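Local structure of SPD1 nuclease (Streptococcus pyogenes, 2XGR) at residues 51-56 and 178-183; 165-170 and 199-204; 212-215 and 221-224. The protein cleaves DNA outside the cell as a prophage-encoded endonuclease, probably with the help of a bound metal ion. One frame throughout, in Å; residues are numbered along the deposited sequence. Where two conformers were deposited one is given.

Contact 1 of 3, residues 51-56 and 178-183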
loop_
_atom_site.group_PDB
_atom_site.type_symbol
_atom_site.label_atom_id
_atom_site.label_comp_id
_atom_site.label_asym_id
_atom_site.label_seq_id
_atom_site.Cartn_x
_atom_site.Cartn_y
_atom_site.Cartn_z
ATOM N N SER A 51 -12.377 -8.023 -10.680
ATOM C CA SER A 51 -11.282 -7.970 -11.652
ATOM C C SER A 51 -10.101 -7.158 -11.148
ATOM O O SER A 51 -9.161 -6.903 -11.890
ATOM C CB SER A 51 -11.813 -7.382 -12.988
ATOM O OG SER A 51 -12.202 -6.010 -12.830
ATOM N N LYS A 52 -10.146 -6.763 -9.877
ATOM C CA LYS A 52 -9.095 -5.926 -9.311
ATOM C C LYS A 52 -7.927 -6.639 -8.670
ATOM O O LYS A 52 -6.933 -5.950 -8.360
ATOM C CB LYS A 52 -9.681 -5.000 -8.255
ATOM C CG LYS A 52 -10.713 -4.008 -8.845
ATOM C CD LYS A 52 -11.165 -3.082 -7.715
ATOM C CE LYS A 52 -12.281 -2.096 -8.189
ATOM N NZ LYS A 52 -12.724 -1.175 -7.084
ATOM N N LEU A 53 -8.022 -7.960 -8.513
ATOM C CA LEU A 53 -7.128 -8.699 -7.598
ATOM C C LEU A 53 -6.169 -9.569 -8.414
ATOM O O LEU A 53 -6.365 -9.760 -9.666
ATOM C CB LEU A 53 -7.965 -9.594 -6.684
ATOM C CG LEU A 53 -9.220 -8.898 -6.067
ATOM C CD1 LEU A 53 -9.909 -9.860 -5.124
ATOM C CD2 LEU A 53 -8.671 -7.681 -5.271
ATOM N N LEU A 54 -5.149 -10.076 -7.743
ATOM C CA LEU A 54 -4.285 -11.139 -8.349
ATOM C C LEU A 54 -5.091 -12.462 -8.316
ATOM O O LEU A 54 -5.955 -12.654 -7.417
ATOM C CB LEU A 54 -3.001 -11.274 -7.541
ATOM C CG LEU A 54 -2.063 -10.095 -7.758
ATOM C CD1 LEU A 54 -0.883 -10.249 -6.807
ATOM C CD2 LEU A 54 -1.590 -10.060 -9.220
ATOM N N PRO A 55 -4.845 -13.367 -9.297
ATOM C CA PRO A 55 -5.511 -14.696 -9.220
ATOM C C PRO A 55 -5.138 -15.400 -7.899
ATOM O O PRO A 55 -4.048 -15.245 -7.379
ATOM C CB PRO A 55 -4.906 -15.455 -10.421
ATOM C CG PRO A 55 -4.661 -14.388 -11.460
ATOM C CD PRO A 55 -4.014 -13.247 -10.520
ATOM N N PHE A 56 -6.078 -16.100 -7.292
ATOM C CA PHE A 56 -5.791 -16.747 -6.023
ATOM C C PHE A 56 -5.258 -18.147 -6.354
ATOM O O PHE A 56 -6.027 -19.036 -6.727
ATOM C CB PHE A 56 -7.049 -16.895 -5.224
ATOM C CG PHE A 56 -6.852 -17.607 -3.931
ATOM C CD1 PHE A 56 -5.883 -17.180 -3.033
ATOM C CD2 PHE A 56 -7.634 -18.681 -3.595
ATOM C CE1 PHE A 56 -5.620 -17.850 -1.870
ATOM C CE2 PHE A 56 -7.431 -19.318 -2.358
ATOM C CZ PHE A 56 -6.411 -18.876 -1.492
ATOM N N TRP A 178 -5.121 -14.716 3.404
ATOM C CA TRP A 178 -4.220 -13.982 2.490
ATOM C C TRP A 178 -4.657 -12.542 2.436
ATOM O O TRP A 178 -5.837 -12.249 2.596
ATOM C CB TRP A 178 -4.382 -14.512 1.075
ATOM C CG TRP A 178 -3.956 -15.961 0.970
ATOM C CD1 TRP A 178 -4.681 -17.082 1.334
ATOM C CD2 TRP A 178 -2.691 -16.431 0.477
ATOM N NE1 TRP A 178 -3.899 -18.243 1.126
ATOM C CE2 TRP A 178 -2.684 -17.856 0.607
ATOM C CE3 TRP A 178 -1.530 -15.778 -0.006
ATOM C CZ2 TRP A 178 -1.578 -18.627 0.211
ATOM C CZ3 TRP A 178 -0.460 -16.560 -0.435
ATOM C CH2 TRP A 178 -0.477 -17.962 -0.286
ATOM N N LEU A 179 -3.693 -11.664 2.225
ATOM C CA LEU A 179 -3.968 -10.252 1.907
ATOM C C LEU A 179 -3.655 -10.043 0.443
ATOM O O LEU A 179 -2.539 -10.399 -0.028
ATOM C CB LEU A 179 -3.038 -9.406 2.766
ATOM C CG LEU A 179 -3.007 -7.900 2.349
ATOM C CD1 LEU A 179 -4.434 -7.224 2.505
ATOM C CD2 LEU A 179 -1.922 -7.133 3.173
ATOM N N ASP A 180 -4.596 -9.446 -0.297
ATOM C CA ASP A 180 -4.292 -9.011 -1.652
ATOM C C ASP A 180 -4.212 -7.498 -1.527
ATOM O O ASP A 180 -5.176 -6.823 -1.111
ATOM C CB ASP A 180 -5.433 -9.448 -2.619
ATOM C CG ASP A 180 -5.194 -8.983 -4.052
ATOM O OD1 ASP A 180 -5.267 -7.780 -4.309
ATOM O OD2 ASP A 180 -4.849 -9.860 -4.899
ATOM N N TYR A 181 -3.084 -6.917 -1.956
ATOM C CA TYR A 181 -2.863 -5.525 -1.684
ATOM C C TYR A 181 -2.151 -4.889 -2.889
ATOM O O TYR A 181 -1.078 -5.339 -3.305
ATOM C CB TYR A 181 -1.964 -5.438 -0.398
ATOM C CG TYR A 181 -1.445 -4.056 0.000
ATOM C CD1 TYR A 181 -2.274 -2.900 -0.015
ATOM C CD2 TYR A 181 -0.119 -3.879 0.372
ATOM C CE1 TYR A 181 -1.761 -1.634 0.376
ATOM C CE2 TYR A 181 0.412 -2.604 0.744
ATOM C CZ TYR A 181 -0.439 -1.503 0.752
ATOM O OH TYR A 181 0.071 -0.300 1.169
ATOM N N LYS A 182 -2.769 -3.842 -3.452
ATOM C CA LYS A 182 -2.225 -3.203 -4.655
ATOM C C LYS A 182 -2.027 -1.734 -4.321
ATOM O O LYS A 182 -2.931 -1.106 -3.734
ATOM C CB LYS A 182 -3.243 -3.354 -5.808
ATOM C CG LYS A 182 -2.607 -2.832 -7.120
ATOM C CD LYS A 182 -3.659 -2.857 -8.285
ATOM C CE LYS A 182 -2.999 -2.418 -9.589
ATOM N NZ LYS A 182 -4.104 -2.467 -10.631
ATOM N N VAL A 183 -0.850 -1.199 -4.658
ATOM C CA VAL A 183 -0.561 0.220 -4.448
ATOM C C VAL A 183 -0.282 0.840 -5.820
ATOM O O VAL A 183 0.597 0.402 -6.574
ATOM C CB VAL A 183 0.649 0.404 -3.467
ATOM C CG1 VAL A 183 0.936 1.930 -3.280
ATOM C CG2 VAL A 183 0.298 -0.309 -2.107
HETATM O O HOH W 1 -5.987 -4.464 -10.504
#
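Asp-180 OD2 is gripped by two donors. The backbone N of Leu-54 reaches it across the contact at 2.9 Å on the syn side, 22° out of the carboxylate plane, and Gln-79 NE2 supplies the second bond. The carboxylate can stand up to the loop because Asp-180 CG lies anti to its backbone N (chi1 178°). Its other oxygen, OD1, lies 3.5 Å from the methyl CD2 of Leu-53, while Leu-54 CB packs against OD2 itself. Two donors thus hold OD2 of this buried acid, which probably favours its charged form.

At one end the rings of Phe-56 and Trp-178 form a T-shaped pair. Phe-56 points its CE1 edge down onto one face of the indole, touching Trp-178 CD1 at 3.4 Å, with the planes at 77°. At the other end water 1 joins the two segments: it donates to Lys-52 O at 2.8 Å and accepts from Lys-182 NZ at 2.7 Å. That same carbonyl also takes Gln-200 NE2 and His-77 NE2.

The loop 51-56, between strands 39-46 and 61-64, thus runs over the face of the main antiparallel sheet. Strand 178-186 lies beneath it between strands 76-80 and 196-204, and both neighbours send side chains up to the loop.

Contact 2 of 3, residues 165-170 and 199-204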
loop_
_atom_site.group_PDB
_atom_site.type_symbol
_atom_site.label_atom_id
_atom_site.label_comp_id
_atom_site.label_asym_id
_atom_site.label_seq_id
_atom_site.Cartn_x
_atom_site.Cartn_y
_atom_site.Cartn_z
ATOM N N ASN A 165 0.708 -1.067 8.727
ATOM C CA ASN A 165 0.859 -1.697 10.036
ATOM C C ASN A 165 -0.428 -2.411 10.464
ATOM O O ASN A 165 -0.400 -3.482 11.102
ATOM C CB ASN A 165 1.263 -0.667 11.131
ATOM C CG ASN A 165 2.792 -0.396 11.180
ATOM O OD1 ASN A 165 3.318 0.344 12.083
ATOM N ND2 ASN A 165 3.500 -0.959 10.238
ATOM N N ARG A 166 -1.558 -1.821 10.148
ATOM C CA ARG A 166 -2.802 -2.477 10.554
ATOM C C ARG A 166 -3.075 -3.697 9.705
ATOM O O ARG A 166 -3.574 -4.700 10.244
ATOM C CB ARG A 166 -3.936 -1.463 10.494
ATOM C CG ARG A 166 -3.865 -0.455 11.657
ATOM C CD ARG A 166 -4.825 0.693 11.501
ATOM N NE ARG A 166 -4.790 1.529 12.746
ATOM C CZ ARG A 166 -3.749 2.294 13.106
ATOM N NH1 ARG A 166 -2.655 2.459 12.366
ATOM N NH2 ARG A 166 -3.797 2.974 14.256
ATOM N N LEU A 167 -2.779 -3.625 8.391
ATOM C CA LEU A 167 -2.893 -4.801 7.526
ATOM C C LEU A 167 -1.950 -5.945 8.010
ATOM O O LEU A 167 -2.341 -7.146 8.017
ATOM C CB LEU A 167 -2.554 -4.401 6.083
ATOM C CG LEU A 167 -3.665 -3.565 5.412
ATOM C CD1 LEU A 167 -3.044 -3.044 4.095
ATOM C CD2 LEU A 167 -4.905 -4.502 5.224
ATOM N N ASP A 168 -0.767 -5.547 8.477
ATOM C CA ASP A 168 0.232 -6.521 9.025
ATOM C C ASP A 168 -0.350 -7.180 10.284
ATOM O O ASP A 168 -0.303 -8.397 10.434
ATOM C CB ASP A 168 1.512 -5.740 9.346
ATOM C CG ASP A 168 2.553 -6.583 10.026
ATOM O OD1 ASP A 168 2.869 -7.629 9.486
ATOM O OD2 ASP A 168 3.107 -6.127 11.039
ATOM N N SER A 169 -1.009 -6.388 11.108
ATOM C CA SER A 169 -1.654 -6.950 12.316
ATOM C C SER A 169 -2.758 -7.920 12.005
ATOM O O SER A 169 -2.815 -9.001 12.575
ATOM C CB SER A 169 -2.209 -5.843 13.200
ATOM O OG SER A 169 -2.849 -6.457 14.313
ATOM N N TRP A 170 -3.537 -7.612 10.980
ATOM C CA TRP A 170 -4.588 -8.475 10.511
ATOM C C TRP A 170 -3.987 -9.768 9.993
ATOM O O TRP A 170 -4.516 -10.874 10.282
ATOM C CB TRP A 170 -5.405 -7.767 9.400
ATOM C CG TRP A 170 -6.581 -8.612 8.937
ATOM C CD1 TRP A 170 -7.818 -8.759 9.547
ATOM C CD2 TRP A 170 -6.557 -9.516 7.860
ATOM N NE1 TRP A 170 -8.583 -9.675 8.845
ATOM C CE2 TRP A 170 -7.826 -10.141 7.795
ATOM C CE3 TRP A 170 -5.593 -9.821 6.890
ATOM C CZ2 TRP A 170 -8.154 -11.019 6.771
ATOM C CZ3 TRP A 170 -5.894 -10.689 5.890
ATOM C CH2 TRP A 170 -7.159 -11.330 5.859
ATOM N N LEU A 199 -4.265 2.893 -2.264
ATOM C CA LEU A 199 -4.057 1.636 -1.628
ATOM C C LEU A 199 -5.328 0.826 -1.776
ATOM O O LEU A 199 -6.383 1.281 -1.366
ATOM C CB LEU A 199 -3.856 1.871 -0.081
ATOM C CG LEU A 199 -2.496 2.486 0.321
ATOM C CD1 LEU A 199 -2.408 3.994 -0.079
ATOM C CD2 LEU A 199 -2.323 2.350 1.849
ATOM N N GLN A 200 -5.220 -0.429 -2.227
ATOM C CA GLN A 200 -6.404 -1.276 -2.475
ATOM C C GLN A 200 -6.194 -2.617 -1.772
ATOM O O GLN A 200 -5.160 -3.275 -1.969
ATOM C CB GLN A 200 -6.530 -1.580 -4.002
ATOM C CG GLN A 200 -7.725 -2.441 -4.321
ATOM C CD GLN A 200 -7.635 -2.912 -5.734
ATOM O OE1 GLN A 200 -7.928 -2.144 -6.660
ATOM N NE2 GLN A 200 -7.052 -4.122 -5.932
ATOM N N TYR A 201 -7.107 -3.005 -0.893
ATOM C CA TYR A 201 -6.847 -4.225 -0.150
ATOM C C TYR A 201 -8.113 -5.015 0.141
ATOM O O TYR A 201 -9.222 -4.448 0.300
ATOM C CB TYR A 201 -6.088 -3.938 1.199
ATOM C CG TYR A 201 -6.687 -2.811 2.009
ATOM C CD1 TYR A 201 -7.741 -3.035 2.898
ATOM C CD2 TYR A 201 -6.192 -1.498 1.870
ATOM C CE1 TYR A 201 -8.246 -1.962 3.714
ATOM C CE2 TYR A 201 -6.741 -0.442 2.683
ATOM C CZ TYR A 201 -7.722 -0.718 3.611
ATOM O OH TYR A 201 -8.217 0.342 4.361
ATOM N N VAL A 202 -7.935 -6.330 0.205
ATOM C CA VAL A 202 -9.047 -7.222 0.595
ATOM C C VAL A 202 -8.386 -8.490 1.099
ATOM O O VAL A 202 -7.216 -8.765 0.716
ATOM C CB VAL A 202 -9.961 -7.503 -0.560
ATOM C CG1 VAL A 202 -9.199 -8.333 -1.661
ATOM C CG2 VAL A 202 -11.297 -8.282 -0.119
ATOM N N GLY A 203 -9.081 -9.238 1.961
ATOM C CA GLY A 203 -8.515 -10.519 2.457
ATOM C C GLY A 203 -9.126 -11.668 1.637
ATOM O O GLY A 203 -10.149 -11.489 0.941
ATOM N N ILE A 204 -8.432 -12.811 1.621
ATOM C CA ILE A 204 -8.980 -13.999 0.955
ATOM C C ILE A 204 -8.820 -15.200 1.916
ATOM O O ILE A 204 -7.755 -15.397 2.502
ATOM C CB ILE A 204 -8.213 -14.309 -0.338
ATOM C CG1 ILE A 204 -8.262 -13.101 -1.295
ATOM C CG2 ILE A 204 -8.946 -15.488 -1.137
ATOM C CD1 ILE A 204 -7.433 -13.309 -2.623
#
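Leu-167 is the first residue of the helical segment to meet the strand, and both of its methyls come to the Tyr-201 ring from the same side, obliquely. CD2 lies 4.0 Å from Tyr-201 CD1, and the other branch, CD1, comes to 4.2 Å from CD2 of the same ring. The tyrosine takes the tight rotamer in which CG sits between backbone N and carbonyl carbon (chi1 48°), and its hydroxyl is hydrogen-bonded to Glu-220, so the ring is held at both ends while the leucine leans on it. This is helix-on-sheet packing: helix 160-173 packs against one face of the main antiparallel sheet, in the part of the chain assigned to the DNA/RNA non-specific endonuclease family, and Leu-167 also touches Leu-179 and Ile-213 on the strands flanking 196-204. Nearly one turn further along, Trp-170 reaches for the same strand. Its CG is anti to the backbone N (chi1 -176°), which carries the six-membered part of the indole down to the backbone, where CH2 comes to 3.8 Å from Gly-203 CA. The absence of a side chain at Gly-203 gives the ring this close approach. Trp-170 is further hemmed in by His-174, which stacks on it, and by His-40, whose ring stands roughly perpendicular.

Contact 3 of 3, residues 212-215 and 221-224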
loop_
_atom_site.group_PDB
_atom_site.type_symbol
_atom_site.label_atom_id
_atom_site.label_comp_id
_atom_site.label_asym_id
_atom_site.label_seq_id
_atom_site.Cartn_x
_atom_site.Cartn_y
_atom_site.Cartn_z
ATOM N N THR A 212 -13.782 -8.452 3.612
ATOM C CA THR A 212 -13.603 -6.991 3.611
ATOM C C THR A 212 -12.893 -6.615 4.873
ATOM O O THR A 212 -13.351 -6.920 5.942
ATOM C CB THR A 212 -14.929 -6.199 3.496
ATOM O OG1 THR A 212 -15.546 -6.604 2.329
ATOM C CG2 THR A 212 -14.620 -4.734 3.286
ATOM N N ILE A 213 -11.736 -5.929 4.729
ATOM C CA ILE A 213 -10.918 -5.615 5.898
ATOM C C ILE A 213 -11.159 -4.152 6.305
ATOM O O ILE A 213 -11.133 -3.265 5.455
ATOM C CB ILE A 213 -9.419 -5.776 5.532
ATOM C CG1 ILE A 213 -9.076 -7.260 5.345
ATOM C CG2 ILE A 213 -8.545 -5.198 6.744
ATOM C CD1 ILE A 213 -7.709 -7.607 4.632
ATOM N N ARG A 214 -11.402 -3.905 7.601
ATOM C CA ARG A 214 -11.636 -2.537 8.084
ATOM C C ARG A 214 -10.499 -2.109 8.977
ATOM O O ARG A 214 -10.131 -2.816 9.893
ATOM C CB ARG A 214 -12.965 -2.481 8.912
ATOM C CG ARG A 214 -14.141 -3.166 8.155
ATOM C CD ARG A 214 -15.234 -2.274 7.558
ATOM N NE ARG A 214 -16.336 -3.164 7.146
ATOM C CZ ARG A 214 -16.830 -3.266 5.911
ATOM N NH1 ARG A 214 -16.409 -2.446 4.953
ATOM N NH2 ARG A 214 -17.772 -4.179 5.641
ATOM N N LEU A 215 -9.843 -1.044 8.553
ATOM C CA LEU A 215 -8.724 -0.496 9.303
ATOM C C LEU A 215 -9.072 0.736 10.134
ATOM O O LEU A 215 -8.169 1.298 10.785
ATOM C CB LEU A 215 -7.577 -0.172 8.346
ATOM C CG LEU A 215 -7.175 -1.357 7.442
ATOM C CD1 LEU A 215 -5.923 -0.938 6.596
ATOM C CD2 LEU A 215 -6.870 -2.568 8.292
ATOM N N SER A 221 -12.949 3.273 1.214
ATOM C CA SER A 221 -14.095 3.256 0.305
ATOM C C SER A 221 -14.197 1.824 -0.192
ATOM O O SER A 221 -13.247 1.309 -0.776
ATOM C CB SER A 221 -13.883 4.241 -0.855
ATOM O OG SER A 221 -14.914 4.079 -1.864
ATOM N N ILE A 222 -15.376 1.230 -0.064
ATOM C CA ILE A 222 -15.572 -0.177 -0.340
ATOM C C ILE A 222 -16.363 -0.291 -1.625
ATOM O O ILE A 222 -17.263 0.504 -1.849
ATOM C CB ILE A 222 -16.349 -0.830 0.795
ATOM C CG1 ILE A 222 -15.586 -0.588 2.113
ATOM C CG2 ILE A 222 -16.423 -2.303 0.598
ATOM C CD1 ILE A 222 -16.568 -0.336 3.290
ATOM N N ASP A 223 -15.951 -1.193 -2.536
ATOM C CA ASP A 223 -16.660 -1.301 -3.822
ATOM C C ASP A 223 -17.728 -2.401 -3.707
ATOM O O ASP A 223 -17.990 -2.924 -2.605
ATOM C CB ASP A 223 -15.665 -1.578 -4.981
ATOM C CG ASP A 223 -15.065 -3.012 -4.942
ATOM O OD1 ASP A 223 -15.415 -3.919 -4.133
ATOM O OD2 ASP A 223 -14.135 -3.185 -5.746
ATOM N N GLU A 224 -18.378 -2.733 -4.808
ATOM C CA GLU A 224 -19.508 -3.624 -4.647
ATOM C C GLU A 224 -19.141 -5.094 -4.437
ATOM O O GLU A 224 -20.032 -5.920 -4.283
ATOM C CB GLU A 224 -20.550 -3.404 -5.761
ATOM C CG GLU A 224 -20.064 -3.223 -7.190
ATOM C CD GLU A 224 -18.663 -2.583 -7.436
ATOM O OE1 GLU A 224 -17.927 -3.308 -8.125
ATOM O OE2 GLU A 224 -18.304 -1.415 -7.039
#
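Thr-212 and Ile-222 make the firmer half of this small contact, methyl against methyl. Thr-212 CG2 meets Ile-222 CG2 at 4.0 Å, the two side chains crossing at a slant. Both methyls lie anti to their backbone nitrogens, and in Thr-212 (chi1 -58°) this leaves OG1 beside its own backbone N, turned to Gly-226 O, its hydrogen-bond partner. The buried threonine is thereby satisfied on its polar branch and offers Ile-222 the apolar one.

The other half is looser and lies towards solvent. Arg-214 bends at chi2 (-107°) so that its guanidinium leans over Thr-212, whose CB sits 3.9 Å above the plane and offset towards the rim. The edge of the group is turned to Ile-222, but the model brings NH1 too close to the isoleucine CD1 to be trusted, so the exact placing of that edge is doubtful. Both residues also touch crystal neighbours, and packing in the lattice may influence this end. Ile-222 itself is exposed.

The two segments share no hydrogen bond, and Thr-212 CA and Ile-222 CA, the closest such pair, are 8.1 Å apart. Strand 209-214 pairs instead with 39-46 and 196-204, whereas 221-222 pairs with 228-233, whose Thr-228 is touched by both Thr-212 and Ile-222.

How the contacts relate
Following the chain from the N terminus, the loop 51-56 comes first and waits for strand 178-186, so contact 1 closes a span of 121 residues. Contact 2 opens inside that span, on helix 160-173, and closes beyond it on strand 196-204, so the two cross. Their strands are antiparallel neighbours, joined by backbone hydrogen bonds, among them Lys-182 with Gln-200. Contact 3 follows in series and closes a five-residue loop after strand 209-214, the next neighbour of 196-204. A salt bridge from Lys-52 to Asp-223 links contacts 1 and 3 directly, while Ile-213 and Leu-215 pack on residues of contact 2. Together they tie the loop, the helix and the short strand 221-222 to one sheet.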